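Local structure of protein angel homolog 2 (Homo sapiens, 6RW0) at residues E114-L119 / G123-Y128; Q209-L214 / L286-N291; S396-Q401 / D417-L422; N48-S53 / P187-A192. The protein is a 2',3'-cyclic phosphatase of the CCR4/nocturin family of deadenylases and probably binds the 3' untranslated regions of mRNAs. All coordinates share one frame; numbering follows the deposited sequence.

In the fold
Along the chain, contact 4 opens first, at strand 49-58, and closes at strand 189-195, with contact 1 nested between; contacts 2 and 3 follow in series. Contacts 1, 3 and 4 all reach one mixed sheet, where strand 124-130 is an edge strand and strands 49-58 and 421-428 are neighbours. Contact 4 packs that sheet against a second mixed sheet, which contains strand 189-195; its centre is about 20 Å from that of contact 1. Contacts 2 and 3 flank the middle of the molecule, their centres about 30 Å apart. Contacts 1 and 2 hold helices 108-121 and 203-220 to neighbouring chain, and contact 3 joins the ends of strands 390-395 and 421-428, consistent with a DNase I-like fold.

Contact 1 of 4, residues E114-L119 / G123-Y128; sequences EIRPSL and GYHCEY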
loop_
_atom_site.group_PDB
_atom_site.type_symbol
_atom_site.label_atom_id
_atom_site.label_comp_id
_atom_site.label_asym_id
_atom_site.label_seq_id
_atom_site.Cartn_x
_atom_site.Cartn_y
_atom_site.Cartn_z
ATOM N N GLU A 114 7.460 4.886 -20.802
ATOM C CA GLU A 114 7.053 3.514 -21.066
ATOM C C GLU A 114 5.852 3.036 -20.253
ATOM O O GLU A 114 4.928 2.437 -20.814
ATOM C CB GLU A 114 8.205 2.548 -20.774
ATOM C CG GLU A 114 9.543 2.878 -21.374
ATOM C CD GLU A 114 10.616 2.105 -20.666
ATOM O OE1 GLU A 114 10.845 0.941 -21.055
ATOM O OE2 GLU A 114 11.168 2.636 -19.676
ATOM N N ILE A 115 5.844 3.220 -18.936
ATOM C CA ILE A 115 4.751 2.644 -18.107
ATOM C C ILE A 115 3.405 3.300 -18.400
ATOM O O ILE A 115 2.479 2.588 -18.706
ATOM C CB ILE A 115 5.086 2.731 -16.609
ATOM C CG1 ILE A 115 6.443 2.113 -16.286
ATOM C CG2 ILE A 115 3.980 2.090 -15.797
ATOM C CD1 ILE A 115 6.926 2.426 -14.891
ATOM N N ARG A 116 3.318 4.622 -18.340
ATOM C CA ARG A 116 2.026 5.284 -18.595
ATOM C C ARG A 116 1.550 5.015 -20.031
ATOM O O ARG A 116 0.428 4.635 -20.169
ATOM C CB ARG A 116 2.107 6.778 -18.294
ATOM C CG ARG A 116 0.731 7.391 -18.127
ATOM C CD ARG A 116 0.789 8.879 -17.899
ATOM N NE ARG A 116 -0.492 9.366 -17.439
ATOM C CZ ARG A 116 -1.479 9.705 -18.237
ATOM N NH1 ARG A 116 -1.310 9.635 -19.541
ATOM N NH2 ARG A 116 -2.625 10.111 -17.733
ATOM N N PRO A 117 2.360 5.130 -21.097
ATOM C CA PRO A 117 1.844 4.841 -22.422
ATOM C C PRO A 117 1.367 3.387 -22.537
ATOM O O PRO A 117 0.384 3.157 -23.128
ATOM C CB PRO A 117 3.026 5.133 -23.348
ATOM C CG PRO A 117 3.861 6.091 -22.580
ATOM C CD PRO A 117 3.735 5.608 -21.157
ATOM N N SER A 118 2.095 2.447 -21.952
ATOM C CA SER A 118 1.706 1.046 -22.044
ATOM C C SER A 118 0.390 0.793 -21.325
ATOM O O SER A 118 -0.478 0.085 -21.843
ATOM C CB SER A 118 2.813 0.149 -21.485
ATOM O OG SER A 118 3.982 0.219 -22.288
ATOM N N LEU A 119 0.205 1.382 -20.144
ATOM C CA LEU A 119 -1.049 1.178 -19.431
ATOM C C LEU A 119 -2.213 1.867 -20.136
ATOM O O LEU A 119 -3.319 1.318 -20.174
ATOM C CB LEU A 119 -0.918 1.657 -17.988
ATOM C CG LEU A 119 0.100 0.888 -17.145
ATOM C CD1 LEU A 119 0.212 1.450 -15.731
ATOM C CD2 LEU A 119 -0.266 -0.599 -17.084
ATOM N N GLY A 123 -6.178 0.425 -21.802
ATOM C CA GLY A 123 -7.497 0.936 -21.418
ATOM C C GLY A 123 -7.514 1.572 -20.046
ATOM O O GLY A 123 -8.580 1.794 -19.559
ATOM N N TYR A 124 -6.361 1.866 -19.465
ATOM C CA TYR A 124 -6.324 2.481 -18.128
ATOM C C TYR A 124 -6.164 3.993 -18.215
ATOM O O TYR A 124 -5.456 4.452 -19.062
ATOM C CB TYR A 124 -5.118 2.009 -17.321
ATOM C CG TYR A 124 -5.190 0.577 -16.876
ATOM C CD1 TYR A 124 -5.934 0.208 -15.783
ATOM C CD2 TYR A 124 -4.533 -0.406 -17.580
ATOM C CE1 TYR A 124 -6.024 -1.107 -15.390
ATOM C CE2 TYR A 124 -4.610 -1.729 -17.201
ATOM C CZ TYR A 124 -5.351 -2.078 -16.097
ATOM O OH TYR A 124 -5.443 -3.370 -15.715
ATOM N N HIS A 125 -6.846 4.713 -17.349
ATOM C CA HIS A 125 -6.556 6.129 -17.083
ATOM C C HIS A 125 -5.580 6.105 -15.901
ATOM O O HIS A 125 -5.906 5.480 -14.949
ATOM C CB HIS A 125 -7.809 6.879 -16.714
ATOM C CG HIS A 125 -7.456 8.265 -16.362
ATOM N ND1 HIS A 125 -7.083 9.149 -17.302
ATOM C CD2 HIS A 125 -7.253 8.866 -15.191
ATOM C CE1 HIS A 125 -6.741 10.260 -16.740
ATOM N NE2 HIS A 125 -6.883 10.109 -15.486
ATOM N N CYS A 126 -4.468 6.814 -15.958
ATOM C CA CYS A 126 -3.420 6.757 -14.944
ATOM C C CYS A 126 -3.235 8.102 -14.255
ATOM O O CYS A 126 -3.164 9.141 -14.915
ATOM C CB CYS A 126 -2.084 6.384 -15.593
ATOM S SG CYS A 126 -2.098 4.786 -16.429
ATOM N N GLU A 127 -3.113 8.065 -12.924
ATOM C CA GLU A 127 -2.797 9.248 -12.125
ATOM C C GLU A 127 -1.592 8.963 -11.241
ATOM O O GLU A 127 -1.539 7.926 -10.570
ATOM C CB GLU A 127 -3.991 9.664 -11.255
ATOM C CG GLU A 127 -5.187 10.197 -12.037
ATOM C CD GLU A 127 -4.959 11.573 -12.657
ATOM O OE1 GLU A 127 -3.977 12.270 -12.291
ATOM O OE2 GLU A 127 -5.781 11.959 -13.518
ATOM N N TYR A 128 -0.643 9.895 -11.209
ATOM C CA TYR A 128 0.631 9.698 -10.537
ATOM C C TYR A 128 0.849 10.741 -9.460
ATOM O O TYR A 128 0.429 11.893 -9.583
ATOM C CB TYR A 128 1.753 9.857 -11.562
ATOM C CG TYR A 128 3.187 9.602 -11.155
ATOM C CD1 TYR A 128 3.578 8.408 -10.565
ATOM C CD2 TYR A 128 4.174 10.525 -11.461
ATOM C CE1 TYR A 128 4.902 8.170 -10.257
ATOM C CE2 TYR A 128 5.501 10.296 -11.161
ATOM C CZ TYR A 128 5.863 9.120 -10.558
ATOM O OH TYR A 128 7.193 8.904 -10.287
#
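NH2 of R116 gives a hydrogen bond of 3.0 Å to the carbonyl oxygen of C126, arriving in the carbonyl plane on a lone pair, although that oxygen lies 22° out of the guanidinium plane. R116 spans the gap with its chain extended from CG to NE and CG anti to the backbone N (chi1 -162°), passing C126 so that NE is 3.9 Å from CB of C126. An alanine in place of R116 would probably leave the C126 carbonyl without this donor and strip the cover from C126 CB. Helix 108-121 turns here into the edge strand 124-130: G123, at positive phi, closes the helix as a Schellman motif, and the axes of the short segments 114-119 and 124-128 approach to 8.4 Å and run at 151° to each other. At the turn, Y124 N donates to O of L119 over 3.2 Å, and the same oxygen sits in the plane of the Y124 ring, at its edge, 3.3 Å from CD2. The Y124 hydroxyl is bonded to A98 O. Further into the interface, CB of L119 meets SG of C126 at 3.7 Å, and both side chains rest on C142 of strand 137-144.

Contact 2 of 4, residues Q209-L214 / L286-N291; sequences QLAMLL and LGISQN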
loop_
_atom_site.group_PDB
_atom_site.type_symbol
_atom_site.label_atom_id
_atom_site.label_comp_id
_atom_site.label_asym_id
_atom_site.label_seq_id
_atom_site.Cartn_x
_atom_site.Cartn_y
_atom_site.Cartn_z
ATOM N N GLN A 209 2.388 9.664 9.024
ATOM C CA GLN A 209 2.090 9.517 7.601
ATOM C C GLN A 209 0.777 8.776 7.396
ATOM O O GLN A 209 -0.079 9.197 6.611
ATOM C CB GLN A 209 3.240 8.795 6.898
ATOM C CG GLN A 209 4.533 9.593 6.872
ATOM C CD GLN A 209 5.631 8.941 6.048
ATOM O OE1 GLN A 209 5.584 7.747 5.757
ATOM N NE2 GLN A 209 6.637 9.731 5.679
ATOM N N LEU A 210 0.595 7.662 8.101
ATOM C CA LEU A 210 -0.671 6.943 8.004
ATOM C C LEU A 210 -1.849 7.833 8.391
ATOM O O LEU A 210 -2.883 7.841 7.707
ATOM C CB LEU A 210 -0.617 5.696 8.881
ATOM C CG LEU A 210 -1.910 4.890 8.959
ATOM C CD1 LEU A 210 -2.265 4.324 7.594
ATOM C CD2 LEU A 210 -1.798 3.785 9.984
ATOM N N ALA A 211 -1.721 8.590 9.484
ATOM C CA ALA A 211 -2.802 9.481 9.900
ATOM C C ALA A 211 -3.127 10.495 8.807
ATOM O O ALA A 211 -4.297 10.837 8.594
ATOM C CB ALA A 211 -2.412 10.197 11.193
ATOM N N MET A 212 -2.105 10.997 8.114
ATOM C CA MET A 212 -2.335 11.949 7.032
ATOM C C MET A 212 -3.108 11.302 5.889
ATOM O O MET A 212 -4.016 11.921 5.325
ATOM C CB MET A 212 -0.998 12.511 6.557
ATOM C CG MET A 212 -0.354 13.417 7.585
ATOM S SD MET A 212 1.387 13.784 7.267
ATOM C CE MET A 212 1.222 15.044 6.131
ATOM N N LEU A 213 -2.766 10.064 5.528
ATOM C CA LEU A 213 -3.541 9.365 4.503
ATOM C C LEU A 213 -4.975 9.133 4.968
ATOM O O LEU A 213 -5.936 9.370 4.222
ATOM C CB LEU A 213 -2.889 8.029 4.158
ATOM C CG LEU A 213 -3.536 7.290 2.986
ATOM C CD1 LEU A 213 -3.312 8.047 1.687
ATOM C CD2 LEU A 213 -2.990 5.882 2.901
ATOM N N LEU A 214 -5.143 8.665 6.207
ATOM C CA LEU A 214 -6.485 8.416 6.728
ATOM C C LEU A 214 -7.316 9.693 6.773
ATOM O O LEU A 214 -8.524 9.664 6.493
ATOM C CB LEU A 214 -6.415 7.766 8.109
ATOM C CG LEU A 214 -5.834 6.356 8.151
ATOM C CD1 LEU A 214 -5.723 5.893 9.597
ATOM C CD2 LEU A 214 -6.644 5.350 7.337
ATOM N N LEU A 286 -0.037 20.211 12.516
ATOM C CA LEU A 286 -0.417 19.268 11.447
ATOM C C LEU A 286 -1.900 19.460 11.099
ATOM O O LEU A 286 -2.248 19.280 9.966
ATOM C CB LEU A 286 -0.132 17.829 11.874
ATOM C CG LEU A 286 -0.356 16.808 10.765
ATOM C CD1 LEU A 286 0.414 17.195 9.523
ATOM C CD2 LEU A 286 0.020 15.410 11.201
ATOM N N GLY A 287 -2.750 19.765 12.072
ATOM C CA GLY A 287 -4.187 19.954 11.817
ATOM C C GLY A 287 -4.943 18.651 11.641
ATOM O O GLY A 287 -5.840 18.618 10.857
ATOM N N ILE A 288 -4.472 17.609 12.300
ATOM C CA ILE A 288 -5.140 16.290 12.269
ATOM C C ILE A 288 -5.404 15.873 13.720
ATOM O O ILE A 288 -4.492 15.884 14.513
ATOM C CB ILE A 288 -4.325 15.263 11.465
ATOM C CG1 ILE A 288 -4.262 15.680 9.995
ATOM C CG2 ILE A 288 -4.911 13.872 11.628
ATOM C CD1 ILE A 288 -3.377 14.800 9.143
ATOM N N SER A 289 -6.629 15.477 14.040
ATOM C CA SER A 289 -7.022 15.087 15.408
ATOM C C SER A 289 -6.511 13.686 15.724
ATOM O O SER A 289 -6.133 12.968 14.831
ATOM C CB SER A 289 -8.516 15.135 15.552
ATOM O OG SER A 289 -9.106 14.008 14.950
ATOM N N GLN A 290 -6.701 13.245 16.962
ATOM C CA GLN A 290 -6.367 11.867 17.402
ATOM C C GLN A 290 -7.324 10.834 16.781
ATOM O O GLN A 290 -7.090 9.688 17.003
ATOM C CB GLN A 290 -6.372 11.744 18.923
ATOM C CG GLN A 290 -5.330 12.609 19.591
ATOM C CD GLN A 290 -3.944 12.172 19.216
ATOM O OE1 GLN A 290 -3.402 12.656 18.248
ATOM N NE2 GLN A 290 -3.368 11.248 19.972
ATOM N N ASN A 291 -8.443 11.230 16.174
ATOM C CA ASN A 291 -9.327 10.343 15.398
ATOM C C ASN A 291 -8.906 10.341 13.915
ATOM O O ASN A 291 -9.679 9.846 13.135
ATOM C CB ASN A 291 -10.787 10.736 15.582
ATOM C CG ASN A 291 -11.253 10.577 17.009
ATOM O OD1 ASN A 291 -10.684 9.834 17.773
ATOM N ND2 ASN A 291 -12.302 11.284 17.359
#
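The outward flank of helix 203-220, in the connection between two parallel strands, is covered here by the long loop between strands 253-255 and 329-331. L286 and I288 of the loop meet A211 and M212 of the helix, and all four are buried. I288 carries most of the contact through CD1, which comes within 3.7 Å of M212 CG and equally close to M212 CA. Its side chain meets that of M212 at about a right angle, so the ethyl arm of I288 points its end at the root of the methionine. The arm gets there with CG1 anti to the carbonyl carbon (chi1 -65°) and an extended second torsion. Its other branch, CG2, makes a looser contact of 4.5 Å with A211 CB. L286 runs obliquely to M212 and uses both methyls: CD2 lies 4.1 Å from M212 CG, while CD1 lies 4.1 Å from the terminal methyl CE of M212, whose chain bends at chi3 (82°). Between the two loop residues G287 adopts positive phi, and both neighbours turn their CB toward the helix. I288 O accepts from W282 NE1, and the W282 side chain also touches A211. Just beyond, N291 N donates to S289 OG at 3.1 Å in an ST turn. On the helix's inward side, L213 and L214 pack on M233 of strand 231-236. The helix joins that strand to its parallel neighbour 189-195, the beta-alpha-beta crossover by which a helix comes to lie against the sheet in this DNase I-like fold.

Contact 3 of 4, residues S396-Q401 / D417-L422; sequences SLLTEQ and DHLPLL
L397 and L419 lie alongside, running opposite ways and touching through their methyl ends: CD2 of L397 lies 4.0 Å from CD1 of L419. L398, the next residue along, meets L419 at about a right angle instead, and its CD1 reaches the same L419 CD1 at 4.1 Å. A single methyl of L419 is thus shared between two leucines, one running alongside and the other across. L419 turns its CB toward the opposing segment; with CG anti to the carbonyl carbon (chi1 -64°) and the second torsion extended, CD1 comes to both partners. L397 and L398 start off to the flank, and their ends come in. L421 adds a more distant touch, its CD1 lying 4.4 Å from L397 CD2. All four leucines are buried, and dispersion and the exclusion of water are what hold them together. Polar bonds frame the cluster: R18 donates from NE to S396 O and from NH1 to P420 O, linking the two segments from outside. In segment 417-422, H418 ND1 is bonded to D364 OD2 and D417 OD2 to Y72 OH, while the side chain of L419 remains about 13 Å from a bound magnesium ion. The contact lies where strand 390-395 ends beside the start of its antiparallel neighbour 421-428, just ahead of helix 400-405, for which T399 is the N-cap; strand 49-58 flanks 421-428 as its other neighbour.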
loop_
_atom_site.group_PDB
_atom_site.type_symbol
_atom_site.label_atom_id
_atom_site.label_comp_id
_atom_site.label_asym_id
_atom_site.label_seq_id
_atom_site.Cartn_x
_atom_site.Cartn_y
_atom_site.Cartn_z
ATOM N N SER A 396 -3.782 -16.066 -4.171
ATOM C CA SER A 396 -3.042 -16.513 -2.997
ATOM C C SER A 396 -1.567 -16.121 -3.074
ATOM O O SER A 396 -0.967 -16.046 -4.152
ATOM C CB SER A 396 -3.200 -18.020 -2.819
ATOM O OG SER A 396 -2.637 -18.737 -3.897
ATOM N N LEU A 397 -0.964 -15.884 -1.909
ATOM C CA LEU A 397 0.435 -15.437 -1.746
ATOM C C LEU A 397 1.320 -16.681 -1.566
ATOM O O LEU A 397 0.854 -17.775 -1.787
ATOM C CB LEU A 397 0.442 -14.441 -0.571
ATOM C CG LEU A 397 0.050 -13.018 -0.944
ATOM C CD1 LEU A 397 -0.132 -12.195 0.315
ATOM C CD2 LEU A 397 1.086 -12.382 -1.844
ATOM N N LEU A 398 2.587 -16.488 -1.274
ATOM C CA LEU A 398 3.576 -17.564 -1.135
ATOM C C LEU A 398 4.317 -17.412 0.182
ATOM O O LEU A 398 4.173 -16.423 0.841
ATOM C CB LEU A 398 4.547 -17.466 -2.310
ATOM C CG LEU A 398 3.929 -17.578 -3.694
ATOM C CD1 LEU A 398 4.976 -17.307 -4.742
ATOM C CD2 LEU A 398 3.307 -18.942 -3.904
ATOM N N THR A 399 5.034 -18.448 0.557
ATOM C CA THR A 399 5.886 -18.440 1.754
ATOM C C THR A 399 7.300 -17.998 1.384
ATOM O O THR A 399 7.644 -17.961 0.225
ATOM C CB THR A 399 5.929 -19.813 2.428
ATOM O OG1 THR A 399 6.656 -20.660 1.553
ATOM C CG2 THR A 399 4.562 -20.384 2.713
ATOM N N GLU A 400 8.098 -17.698 2.401
ATOM C CA GLU A 400 9.516 -17.334 2.256
ATOM C C GLU A 400 10.235 -18.519 1.601
ATOM O O GLU A 400 11.015 -18.304 0.724
ATOM C CB GLU A 400 10.097 -17.025 3.637
ATOM C CG GLU A 400 11.589 -16.783 3.628
ATOM C CD GLU A 400 12.153 -16.404 4.985
ATOM O OE1 GLU A 400 11.384 -16.368 5.924
ATOM O OE2 GLU A 400 13.345 -16.173 5.060
ATOM N N GLN A 401 9.940 -19.731 2.048
ATOM C CA GLN A 401 10.585 -20.943 1.498
ATOM C C GLN A 401 10.221 -21.093 0.020
ATOM O O GLN A 401 11.091 -21.417 -0.749
ATOM C CB GLN A 401 10.188 -22.184 2.287
ATOM C CG GLN A 401 10.929 -23.419 1.811
ATOM C CD GLN A 401 10.502 -24.711 2.455
ATOM O OE1 GLN A 401 9.542 -24.777 3.210
ATOM N NE2 GLN A 401 11.219 -25.768 2.137
ATOM N N ASP A 417 10.975 -7.152 -6.403
ATOM C CA ASP A 417 11.237 -7.771 -5.105
ATOM C C ASP A 417 9.974 -7.894 -4.259
ATOM O O ASP A 417 10.047 -8.408 -3.136
ATOM C CB ASP A 417 12.403 -7.122 -4.337
ATOM C CG ASP A 417 12.193 -5.666 -4.014
ATOM O OD1 ASP A 417 11.288 -5.037 -4.583
ATOM O OD2 ASP A 417 12.970 -5.150 -3.175
ATOM N N HIS A 418 8.826 -7.475 -4.780
ATOM C CA HIS A 418 7.541 -7.739 -4.158
ATOM C C HIS A 418 6.685 -8.598 -5.076
ATOM O O HIS A 418 6.914 -8.679 -6.288
ATOM C CB HIS A 418 6.748 -6.451 -3.888
ATOM C CG HIS A 418 7.402 -5.532 -2.917
ATOM N ND1 HIS A 418 6.839 -5.200 -1.703
ATOM C CD2 HIS A 418 8.587 -4.882 -2.971
ATOM C CE1 HIS A 418 7.646 -4.381 -1.056
ATOM N NE2 HIS A 418 8.719 -4.175 -1.803
ATOM N N LEU A 419 5.657 -9.259 -4.469
ATOM C CA LEU A 419 4.625 -9.914 -5.247
ATOM C C LEU A 419 3.413 -9.004 -5.398
ATOM O O LEU A 419 3.097 -8.229 -4.489
ATOM C CB LEU A 419 4.145 -11.168 -4.520
ATOM C CG LEU A 419 5.178 -12.274 -4.340
ATOM C CD1 LEU A 419 4.608 -13.394 -3.467
ATOM C CD2 LEU A 419 5.609 -12.827 -5.669
ATOM N N PRO A 420 2.698 -9.080 -6.523
ATOM C CA PRO A 420 1.444 -8.323 -6.639
ATOM C C PRO A 420 0.330 -8.971 -5.830
ATOM O O PRO A 420 0.201 -10.196 -5.791
ATOM C CB PRO A 420 1.137 -8.365 -8.141
ATOM C CG PRO A 420 1.795 -9.628 -8.616
ATOM C CD PRO A 420 3.036 -9.798 -7.771
ATOM N N LEU A 421 -0.481 -8.135 -5.195
ATOM C CA LEU A 421 -1.683 -8.550 -4.483
ATOM C C LEU A 421 -2.866 -8.290 -5.398
ATOM O O LEU A 421 -2.867 -7.311 -6.154
ATOM C CB LEU A 421 -1.830 -7.730 -3.201
ATOM C CG LEU A 421 -0.962 -8.154 -2.010
ATOM C CD1 LEU A 421 0.527 -8.046 -2.274
ATOM C CD2 LEU A 421 -1.332 -7.334 -0.758
ATOM N N LEU A 422 -3.871 -9.160 -5.351
ATOM C CA LEU A 422 -5.005 -9.017 -6.254
ATOM C C LEU A 422 -6.258 -9.517 -5.569
ATOM O O LEU A 422 -6.258 -10.607 -4.985
ATOM C CB LEU A 422 -4.746 -9.790 -7.549
ATOM C CG LEU A 422 -5.799 -9.727 -8.655
ATOM C CD1 LEU A 422 -5.969 -8.337 -9.255
ATOM C CD2 LEU A 422 -5.427 -10.744 -9.755
#

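Contact 4 of 4, residues N48-S53 / P187-A192; sequences NKFDFS and PAICVA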
loop_
_atom_site.group_PDB
_atom_site.type_symbol
_atom_site.label_atom_id
_atom_site.label_comp_id
_atom_site.label_asym_id
_atom_site.label_seq_id
_atom_site.Cartn_x
_atom_site.Cartn_y
_atom_site.Cartn_z
ATOM N N ASN A 48 -28.350 -7.353 -8.574
ATOM C CA ASN A 48 -28.000 -5.912 -8.638
ATOM C C ASN A 48 -26.645 -5.724 -7.946
ATOM O O ASN A 48 -26.633 -5.618 -6.737
ATOM C CB ASN A 48 -29.045 -5.044 -7.953
ATOM C CG ASN A 48 -30.367 -5.040 -8.686
ATOM O OD1 ASN A 48 -30.406 -4.910 -9.903
ATOM N ND2 ASN A 48 -31.450 -5.182 -7.945
ATOM N N LYS A 49 -25.557 -5.675 -8.699
ATOM C CA LYS A 49 -24.202 -5.611 -8.111
ATOM C C LYS A 49 -23.229 -4.965 -9.086
ATOM O O LYS A 49 -23.511 -4.936 -10.259
ATOM C CB LYS A 49 -23.724 -7.043 -7.867
ATOM C CG LYS A 49 -23.190 -7.709 -9.129
ATOM C CD LYS A 49 -23.496 -9.162 -9.281
ATOM C CE LYS A 49 -23.354 -9.661 -10.703
ATOM N NZ LYS A 49 -22.104 -9.220 -11.360
ATOM N N PHE A 50 -22.107 -4.471 -8.571
ATOM C CA PHE A 50 -20.987 -3.943 -9.373
ATOM C C PHE A 50 -19.757 -4.722 -8.904
ATOM O O PHE A 50 -19.447 -4.603 -7.757
ATOM C CB PHE A 50 -20.818 -2.438 -9.194
ATOM C CG PHE A 50 -19.623 -1.863 -9.903
ATOM C CD1 PHE A 50 -19.614 -1.698 -11.272
ATOM C CD2 PHE A 50 -18.495 -1.494 -9.199
ATOM C CE1 PHE A 50 -18.519 -1.155 -11.917
ATOM C CE2 PHE A 50 -17.400 -0.965 -9.848
ATOM C CZ PHE A 50 -17.408 -0.796 -11.203
ATOM N N ASP A 51 -19.093 -5.470 -9.772
ATOM C CA ASP A 51 -17.920 -6.285 -9.399
ATOM C C ASP A 51 -16.690 -5.607 -9.989
ATOM O O ASP A 51 -16.784 -5.108 -11.077
ATOM C CB ASP A 51 -18.034 -7.715 -9.921
ATOM C CG ASP A 51 -19.076 -8.560 -9.216
ATOM O OD1 ASP A 51 -19.605 -8.125 -8.223
ATOM O OD2 ASP A 51 -19.325 -9.657 -9.692
ATOM N N PHE A 52 -15.591 -5.549 -9.252
ATOM C CA PHE A 52 -14.350 -4.937 -9.757
ATOM C C PHE A 52 -13.181 -5.565 -9.024
ATOM O O PHE A 52 -13.313 -5.964 -7.903
ATOM C CB PHE A 52 -14.366 -3.415 -9.596
ATOM C CG PHE A 52 -14.361 -2.935 -8.174
ATOM C CD1 PHE A 52 -15.503 -2.964 -7.403
ATOM C CD2 PHE A 52 -13.195 -2.476 -7.602
ATOM C CE1 PHE A 52 -15.484 -2.525 -6.096
ATOM C CE2 PHE A 52 -13.181 -2.038 -6.294
ATOM C CZ PHE A 52 -14.322 -2.061 -5.544
ATOM N N SER A 53 -12.064 -5.606 -9.713
ATOM C CA SER A 53 -10.826 -6.141 -9.176
ATOM C C SER A 53 -9.792 -5.043 -8.965
ATOM O O SER A 53 -9.798 -4.011 -9.651
ATOM C CB SER A 53 -10.252 -7.215 -10.104
ATOM O OG SER A 53 -10.040 -6.691 -11.407
ATOM N N PRO A 187 -23.092 4.289 -5.201
ATOM C CA PRO A 187 -22.112 5.173 -4.572
ATOM C C PRO A 187 -20.811 5.203 -5.351
ATOM O O PRO A 187 -20.471 4.298 -6.121
ATOM C CB PRO A 187 -21.887 4.549 -3.192
ATOM C CG PRO A 187 -22.150 3.115 -3.402
ATOM C CD PRO A 187 -23.296 3.063 -4.403
ATOM N N ALA A 188 -20.056 6.260 -5.094
ATOM C CA ALA A 188 -18.673 6.310 -5.512
ATOM C C ALA A 188 -17.840 5.329 -4.694
ATOM O O ALA A 188 -18.258 4.846 -3.638
ATOM C CB ALA A 188 -18.119 7.715 -5.288
ATOM N N ILE A 189 -16.640 5.042 -5.200
ATOM C CA ILE A 189 -15.643 4.234 -4.509
ATOM C C ILE A 189 -14.385 5.072 -4.338
ATOM O O ILE A 189 -13.924 5.721 -5.282
ATOM C CB ILE A 189 -15.333 2.938 -5.275
ATOM C CG1 ILE A 189 -16.617 2.121 -5.404
ATOM C CG2 ILE A 189 -14.242 2.139 -4.570
ATOM C CD1 ILE A 189 -16.479 0.918 -6.270
ATOM N N CYS A 190 -13.833 5.054 -3.134
ATOM C CA CYS A 190 -12.630 5.795 -2.810
ATOM C C CYS A 190 -11.467 4.817 -2.814
ATOM O O CYS A 190 -11.477 3.844 -2.057
ATOM C CB CYS A 190 -12.789 6.418 -1.429
ATOM S SG CYS A 190 -11.346 7.316 -0.876
ATOM N N VAL A 191 -10.469 5.071 -3.657
ATOM C CA VAL A 191 -9.291 4.218 -3.759
ATOM C C VAL A 191 -8.083 5.012 -3.294
ATOM O O VAL A 191 -7.806 6.102 -3.819
ATOM C CB VAL A 191 -9.073 3.712 -5.194
ATOM C CG1 VAL A 191 -7.829 2.835 -5.272
ATOM C CG2 VAL A 191 -10.291 2.962 -5.692
ATOM N N ALA A 192 -7.360 4.466 -2.324
ATOM C CA ALA A 192 -6.192 5.110 -1.755
ATOM C C ALA A 192 -4.978 4.217 -1.945
ATOM O O ALA A 192 -5.093 2.989 -1.985
ATOM C CB ALA A 192 -6.400 5.392 -0.276
#
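CD1 of I189 reaches the rings of both F50 and F52. It lies 3.6 Å from CE1 and 3.7 Å from CZ of F52, and a longer 4.1 Å from CE2 of F50. The isoleucine and F52 come at each other from opposite directions, whereas F50 runs obliquely to I189. F52 holds CG between its backbone N and carbonyl carbon (chi1 66°), while F50, two residues earlier on the same strand face, has CG anti to N (chi1 175°); the differing torsions bring both rings to one methyl. In the next shell P179 of strand 171-179 touches both F50 and I189, and the F148 ring meets that of F50 with the planes at about 75°. The backbones behind are fixed by their own sheets, F50 and F52 being bonded to L427 and F425, and I189 to L177. On the other face of strand 49-58, D51 makes a salt bridge from OD1 to R426 NE, and a second one with K49, whose NZ-OD2 hydrogen bond is weak. With the CA atoms of F52 and I189 10.6 Å apart, two separate sheets meet through side chains, as in the beta-sandwich core of the endonuclease/exonuclease/phosphatase fold.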